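Putative transcriptional regulator (Methanosarcina mazei, PDB 3R0A) is a putative transcriptional regulator that probably binds DNA through a winged helix-turn-helix domain related to the DnaD N-terminal family. Local coordinates at residues 23-26 and 27-30; 42-45 and 46-49; 90-93 and 94-97. One frame throughout, in Å; residues are numbered along the deposited sequence.

Contact 1. Residues 23-26 and 27-30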
loop_
_atom_site.group_PDB
_atom_site.type_symbol
_atom_site.label_atom_id
_atom_site.label_comp_id
_atom_site.label_asym_id
_atom_site.label_seq_id
_atom_site.Cartn_x
_atom_site.Cartn_y
_atom_site.Cartn_z
ATOM N N ASN B 23 -6.178 -1.327 14.010
ATOM C CA ASN B 23 -7.613 -1.216 14.243
ATOM C C ASN B 23 -7.938 -0.458 15.515
ATOM O O ASN B 23 -8.657 -0.956 16.379
ATOM C CB ASN B 23 -8.281 -2.597 14.261
ATOM C CG ASN B 23 -9.778 -2.497 14.169
ATOM O OD1 ASN B 23 -10.325 -1.583 13.498
ATOM N ND2 ASN B 23 -10.469 -3.395 14.872
ATOM N N LEU B 24 -7.410 0.764 15.606
ATOM C CA LEU B 24 -7.531 1.605 16.792
ATOM C C LEU B 24 -8.580 2.702 16.614
ATOM O O LEU B 24 -8.614 3.378 15.593
ATOM C CB LEU B 24 -6.166 2.270 17.092
ATOM C CG LEU B 24 -4.923 1.386 17.214
ATOM C CD1 LEU B 24 -3.653 2.126 17.600
ATOM C CD2 LEU B 24 -5.137 0.315 18.240
ATOM N N THR B 25 -9.407 2.928 17.622
ATOM C CA THR B 25 -10.150 4.206 17.655
ATOM C C THR B 25 -9.233 5.361 18.022
ATOM O O THR B 25 -8.085 5.158 18.395
ATOM C CB THR B 25 -11.255 4.199 18.690
ATOM O OG1 THR B 25 -10.657 3.980 19.966
ATOM C CG2 THR B 25 -12.248 3.097 18.392
ATOM N N LYS B 26 -9.767 6.575 17.907
ATOM C CA LYS B 26 -9.128 7.812 18.374
ATOM C C LYS B 26 -8.589 7.637 19.796
ATOM O O LYS B 26 -7.430 7.959 20.094
ATOM C CB LYS B 26 -10.184 8.946 18.320
ATOM C CG LYS B 26 -9.660 10.398 18.498
ATOM C CD LYS B 26 -9.110 11.049 17.203
ATOM C CE LYS B 26 -10.210 11.526 16.238
ATOM N NZ LYS B 26 -9.597 12.185 15.035
ATOM N N ALA B 27 -9.445 7.080 20.648
ATOM C CA ALA B 27 -9.170 6.864 22.051
ATOM C C ALA B 27 -8.081 5.820 22.282
ATOM O O ALA B 27 -7.154 6.094 23.044
ATOM C CB ALA B 27 -10.463 6.481 22.769
ATOM N N ASP B 28 -8.175 4.648 21.615
ATOM C CA ASP B 28 -7.146 3.595 21.710
ATOM C C ASP B 28 -5.797 4.145 21.367
ATOM O O ASP B 28 -4.777 3.754 21.942
ATOM C CB ASP B 28 -7.366 2.448 20.707
ATOM C CG ASP B 28 -8.617 1.658 20.950
ATOM O OD1 ASP B 28 -9.121 1.624 22.102
ATOM O OD2 ASP B 28 -9.089 1.047 19.955
ATOM N N LEU B 29 -5.780 5.010 20.367
ATOM C CA LEU B 29 -4.534 5.544 19.878
ATOM C C LEU B 29 -3.950 6.492 20.924
ATOM O O LEU B 29 -2.763 6.407 21.264
ATOM C CB LEU B 29 -4.749 6.248 18.531
ATOM C CG LEU B 29 -3.552 7.092 18.102
ATOM C CD1 LEU B 29 -2.402 6.202 17.587
ATOM C CD2 LEU B 29 -3.977 8.145 17.096
ATOM N N ASN B 30 -4.806 7.389 21.422
ATOM C CA ASN B 30 -4.457 8.275 22.539
ATOM C C ASN B 30 -4.027 7.539 23.809
ATOM O O ASN B 30 -3.183 8.020 24.548
ATOM C CB ASN B 30 -5.597 9.233 22.847
ATOM C CG ASN B 30 -5.581 10.459 21.943
ATOM O OD1 ASN B 30 -6.567 11.188 21.855
ATOM N ND2 ASN B 30 -4.457 10.695 21.274
#
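T25 and D28 face each other across the first turn of helix 26-37 as a capping box, the reciprocal pair of side-chain-to-backbone bonds that starts a helix. T25 is the N-cap: its OG1 accepts from D28 N at 3.1 Å, and an N-H...O angle of 174° makes this bond nearly straight. The threonine torsion accounts for it, since a chi1 of 60° sets OG1 between its own backbone N and carbonyl carbon, turned to the first helical turn. In return D28 OD2 accepts from T25 N at 3.0 Å, with the donor standing 47° out of the carboxylate plane. The same carboxylate has partners on helix 56-68: OD2 makes a salt bridge with K65 and OD1 a hydrogen bond with the S62 hydroxyl. With D28 replaced by an alanine, T25 N would probably lose its side-chain acceptor, and K65 and S62 their carboxylate partner, weakening the tie to helix 56-68, where K65 also holds N23 O. On the apolar side L24 CB rests 3.8 Å from D28 CB, and L24 CD1 lies 4.3 Å from L29 CD1. K26 points its CB bond away from 27-30, and its clearest bond is through the backbone: K26 O accepts from N30 N at 3.0 Å. One residue earlier, T25 O receives L29 N at 3.0 Å.

Contact 2. Residues 42-45 and 46-49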
loop_
_atom_site.group_PDB
_atom_site.type_symbol
_atom_site.label_atom_id
_atom_site.label_comp_id
_atom_site.label_asym_id
_atom_site.label_seq_id
_atom_site.Cartn_x
_atom_site.Cartn_y
_atom_site.Cartn_z
ATOM N N TRP B 42 5.118 1.608 34.465
ATOM C CA TRP B 42 4.061 0.638 34.611
ATOM C C TRP B 42 2.862 1.397 35.173
ATOM O O TRP B 42 2.916 1.988 36.279
ATOM C CB TRP B 42 4.491 -0.465 35.557
ATOM C CG TRP B 42 5.489 -1.429 34.985
ATOM C CD1 TRP B 42 6.850 -1.364 35.098
ATOM C CD2 TRP B 42 5.203 -2.642 34.268
ATOM N NE1 TRP B 42 7.428 -2.450 34.481
ATOM C CE2 TRP B 42 6.440 -3.251 33.965
ATOM C CE3 TRP B 42 4.019 -3.267 33.841
ATOM C CZ2 TRP B 42 6.533 -4.461 33.259
ATOM C CZ3 TRP B 42 4.109 -4.469 33.119
ATOM C CH2 TRP B 42 5.354 -5.054 32.848
ATOM N N ILE B 43 1.786 1.404 34.397
ATOM C CA ILE B 43 0.596 2.177 34.728
ATOM C C ILE B 43 -0.586 1.220 34.772
ATOM O O ILE B 43 -0.569 0.154 34.135
ATOM C CB ILE B 43 0.370 3.343 33.702
ATOM C CG1 ILE B 43 1.690 4.101 33.443
ATOM C CG2 ILE B 43 -0.732 4.310 34.171
ATOM C CD1 ILE B 43 1.749 4.867 32.110
ATOM N N ASP B 44 -1.586 1.576 35.567
ATOM C CA ASP B 44 -2.832 0.827 35.583
ATOM C C ASP B 44 -3.950 1.659 34.980
ATOM O O ASP B 44 -3.797 2.858 34.734
ATOM C CB ASP B 44 -3.187 0.341 36.992
ATOM C CG ASP B 44 -3.140 1.445 38.020
ATOM O OD1 ASP B 44 -3.837 2.469 37.838
ATOM O OD2 ASP B 44 -2.403 1.285 39.015
ATOM N N THR B 45 -5.070 1.000 34.737
ATOM C CA THR B 45 -6.205 1.619 34.067
ATOM C C THR B 45 -6.914 2.671 34.922
ATOM O O THR B 45 -7.463 3.639 34.378
ATOM C CB THR B 45 -7.195 0.566 33.610
ATOM O OG1 THR B 45 -7.565 -0.246 34.732
ATOM C CG2 THR B 45 -6.546 -0.301 32.548
ATOM N N ASP B 46 -6.902 2.482 36.246
ATOM C CA ASP B 46 -7.396 3.505 37.161
ATOM C C ASP B 46 -6.529 4.769 37.090
ATOM O O ASP B 46 -7.047 5.874 36.905
ATOM C CB ASP B 46 -7.487 2.965 38.591
ATOM C CG ASP B 46 -8.748 2.145 38.834
ATOM O OD1 ASP B 46 -8.782 1.407 39.843
ATOM O OD2 ASP B 46 -9.715 2.225 38.033
ATOM N N ALA B 47 -5.213 4.601 37.208
ATOM C CA ALA B 47 -4.274 5.716 37.078
ATOM C C ALA B 47 -4.416 6.420 35.724
ATOM O O ALA B 47 -4.431 7.649 35.638
ATOM C CB ALA B 47 -2.839 5.222 37.279
ATOM N N LEU B 48 -4.528 5.622 34.668
ATOM C CA LEU B 48 -4.572 6.129 33.313
ATOM C C LEU B 48 -5.865 6.870 33.045
ATOM O O LEU B 48 -5.891 7.832 32.269
ATOM C CB LEU B 48 -4.451 4.958 32.351
ATOM C CG LEU B 48 -3.781 5.113 30.998
ATOM C CD1 LEU B 48 -2.449 5.833 31.107
ATOM C CD2 LEU B 48 -3.596 3.715 30.465
ATOM N N SER B 49 -6.938 6.403 33.683
ATOM C CA SER B 49 -8.254 7.016 33.554
ATOM C C SER B 49 -8.235 8.422 34.137
ATOM O O SER B 49 -8.917 9.323 33.642
ATOM C CB SER B 49 -9.305 6.167 34.264
ATOM O OG SER B 49 -10.563 6.307 33.629
#
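D44 reaches round the first turn of the following helix to A47. From CB, a chi1 of 51° puts CG between the residue's own N and carbonyl carbon, which brings the carboxylate nearer the helix start. CG then lies 3.9 Å from A47 CB. OD1 at the tip accepts from A47 N at 2.6 Å, a short bond with an N-H...O angle of 161°, and the donor arrives nearly along the C-O axis. The same oxygen presses close to the alanine methyl, OD1 to A47 CB being 3.0 Å; the D44 side chain also touches V85 and I87 of strand 84-90. These distances make D44 the N-cap of helix 45-51, which, followed by helix 56-68, is consistent with the first helix of a helix-turn-helix; a carboxylate at this end would probably be favoured by the helix dipole. D44 O takes up L48 N in the next bond of the turn. Beneath the cap, I43 CG2 packs against A47 CB and, at 3.8 Å, against L48 CD1, the isoleucine and leucine side chains crossing at about a right angle. The hydroxyls of T45 and S49 hydrogen-bond Q60 OE1 and L54 O respectively, while S49 N bonds to T45 O at 2.9 Å.

Contact 3. Residues 90-93 and 94-97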
loop_
_atom_site.group_PDB
_atom_site.type_symbol
_atom_site.label_atom_id
_atom_site.label_comp_id
_atom_site.label_asym_id
_atom_site.label_seq_id
_atom_site.Cartn_x
_atom_site.Cartn_y
_atom_site.Cartn_z
ATOM N N ILE B 90 4.380 -0.394 27.829
ATOM C CA ILE B 90 4.449 -0.447 26.366
ATOM C C ILE B 90 5.746 -1.145 25.948
ATOM O O ILE B 90 6.785 -0.890 26.531
ATOM C CB ILE B 90 4.261 0.954 25.720
ATOM C CG1 ILE B 90 3.945 0.812 24.223
ATOM C CG2 ILE B 90 5.459 1.930 26.048
ATOM C CD1 ILE B 90 2.937 1.802 23.732
ATOM N N TYR B 91 5.668 -2.077 24.999
ATOM C CA TYR B 91 6.877 -2.658 24.417
ATOM C C TYR B 91 7.739 -1.625 23.673
ATOM O O TYR B 91 7.295 -0.517 23.398
ATOM C CB TYR B 91 6.515 -3.791 23.470
ATOM C CG TYR B 91 6.139 -5.094 24.144
ATOM C CD1 TYR B 91 7.007 -5.732 25.030
ATOM C CD2 TYR B 91 4.916 -5.703 23.865
ATOM C CE1 TYR B 91 6.648 -6.935 25.622
ATOM C CE2 TYR B 91 4.548 -6.896 24.447
ATOM C CZ TYR B 91 5.412 -7.511 25.322
ATOM O OH TYR B 91 5.029 -8.703 25.902
ATOM N N SER B 92 8.986 -1.990 23.376
ATOM C CA SER B 92 9.918 -1.117 22.635
ATOM C C SER B 92 9.334 -0.615 21.309
ATOM O O SER B 92 8.464 -1.258 20.701
ATOM C CB SER B 92 11.206 -1.870 22.335
ATOM O OG SER B 92 10.910 -3.017 21.549
ATOM N N LYS B 93 9.835 0.534 20.863
ATOM C CA LYS B 93 9.445 1.134 19.585
ATOM C C LYS B 93 9.661 0.174 18.386
ATOM O O LYS B 93 9.289 0.484 17.243
ATOM C CB LYS B 93 10.224 2.444 19.381
ATOM C CG LYS B 93 10.017 3.517 20.484
ATOM C CD LYS B 93 10.887 3.265 21.741
ATOM C CE LYS B 93 10.744 4.383 22.780
ATOM N NZ LYS B 93 11.679 5.548 22.522
ATOM N N ASN B 94 10.197 -1.011 18.677
ATOM C CA ASN B 94 10.782 -1.894 17.677
ATOM C C ASN B 94 10.113 -3.251 17.565
ATOM O O ASN B 94 10.047 -3.847 16.475
ATOM C CB ASN B 94 12.256 -2.119 18.027
ATOM C CG ASN B 94 13.123 -2.204 16.813
ATOM O OD1 ASN B 94 13.446 -1.183 16.195
ATOM N ND2 ASN B 94 13.500 -3.426 16.446
ATOM N N GLN B 95 9.659 -3.762 18.704
ATOM C CA GLN B 95 8.831 -4.955 18.714
ATOM C C GLN B 95 7.555 -4.613 17.942
ATOM O O GLN B 95 6.874 -5.486 17.404
ATOM C CB GLN B 95 8.484 -5.336 20.158
ATOM C CG GLN B 95 9.663 -5.834 21.024
ATOM C CD GLN B 95 9.206 -6.466 22.350
ATOM O OE1 GLN B 95 9.851 -6.299 23.392
ATOM N NE2 GLN B 95 8.087 -7.189 22.309
ATOM N N ILE B 96 7.286 -3.313 17.875
ATOM C CA ILE B 96 6.036 -2.765 17.429
ATOM C C ILE B 96 6.113 -2.422 15.939
ATOM O O ILE B 96 5.179 -2.705 15.174
ATOM C CB ILE B 96 5.667 -1.549 18.330
ATOM C CG1 ILE B 96 5.144 -2.073 19.686
ATOM C CG2 ILE B 96 4.684 -0.599 17.651
ATOM C CD1 ILE B 96 5.124 -1.042 20.806
ATOM N N ARG B 97 7.225 -1.814 15.544
ATOM C CA ARG B 97 7.542 -1.598 14.161
ATOM C C ARG B 97 7.298 -2.922 13.427
ATOM O O ARG B 97 6.587 -2.974 12.434
ATOM C CB ARG B 97 9.002 -1.129 14.080
ATOM C CG ARG B 97 9.714 -1.254 12.728
ATOM C CD ARG B 97 11.184 -1.667 12.916
ATOM N NE ARG B 97 11.694 -2.359 11.727
ATOM C CZ ARG B 97 12.782 -3.130 11.680
ATOM N NH1 ARG B 97 13.524 -3.343 12.765
ATOM N NH2 ARG B 97 13.126 -3.699 10.528
#
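I96 packs against I90, Y91 and S92 in the buried, tight part of the turn, whereas Q95, K93, N94 and R97 lie on the solvent side. I96 sends CD1 back under the turn, to 3.3 Å from S92 O and 3.4 Å from Y91 O; this methyl also lies 4.1 Å from I90 CG1, with the two isoleucine side chains crossing at about a right angle. I90 itself packs on M32, F35 and L36 of helix 26-37, so the tight part borders the domain interior. At the border with solvent, Q95 NE2 lies over one face of the Y91 ring, 3.2 Å above its plane and displaced toward the rim, and the amide and ring planes are 38° apart. An extended chain beyond CG carries the amide there, passing S92 OG at 3.1 Å from Q95 CG. Farther out contacts thin: the R97 chain leads away after its CB comes 3.6 Å from K93 O. The cap itself is firmer. S92 OG accepts from Q95 N at 3.2 Å, with an N-H...O angle of 158°, while the bond from Q95 N to S92 O is weak. This is a serine N-cap, placed where the second strand of a hairpin consistent with the wing of a winged helix passes into helix 93-119.

Along the chain the three contacts come in series, none nesting in or crossing another, and each closes a short loop onto the start of a helix. Contact 1 joins the end of helix 14-22 to helix 26-37. Contact 2 follows at the entry to helix 45-51, its centre 16 Å from that of contact 1 and their nearest atoms about 7 Å apart. After helix 56-68 and the hairpin of strands 72-78 and 84-90, contact 3 starts helix 93-119. Indirect ties join them: contact 1 and contact 2 both bond to helix 56-68, the I43 backbone bonds to Y88 of the hairpin, and the Y91 backbone bonds to I71, just ahead of strand 72-78.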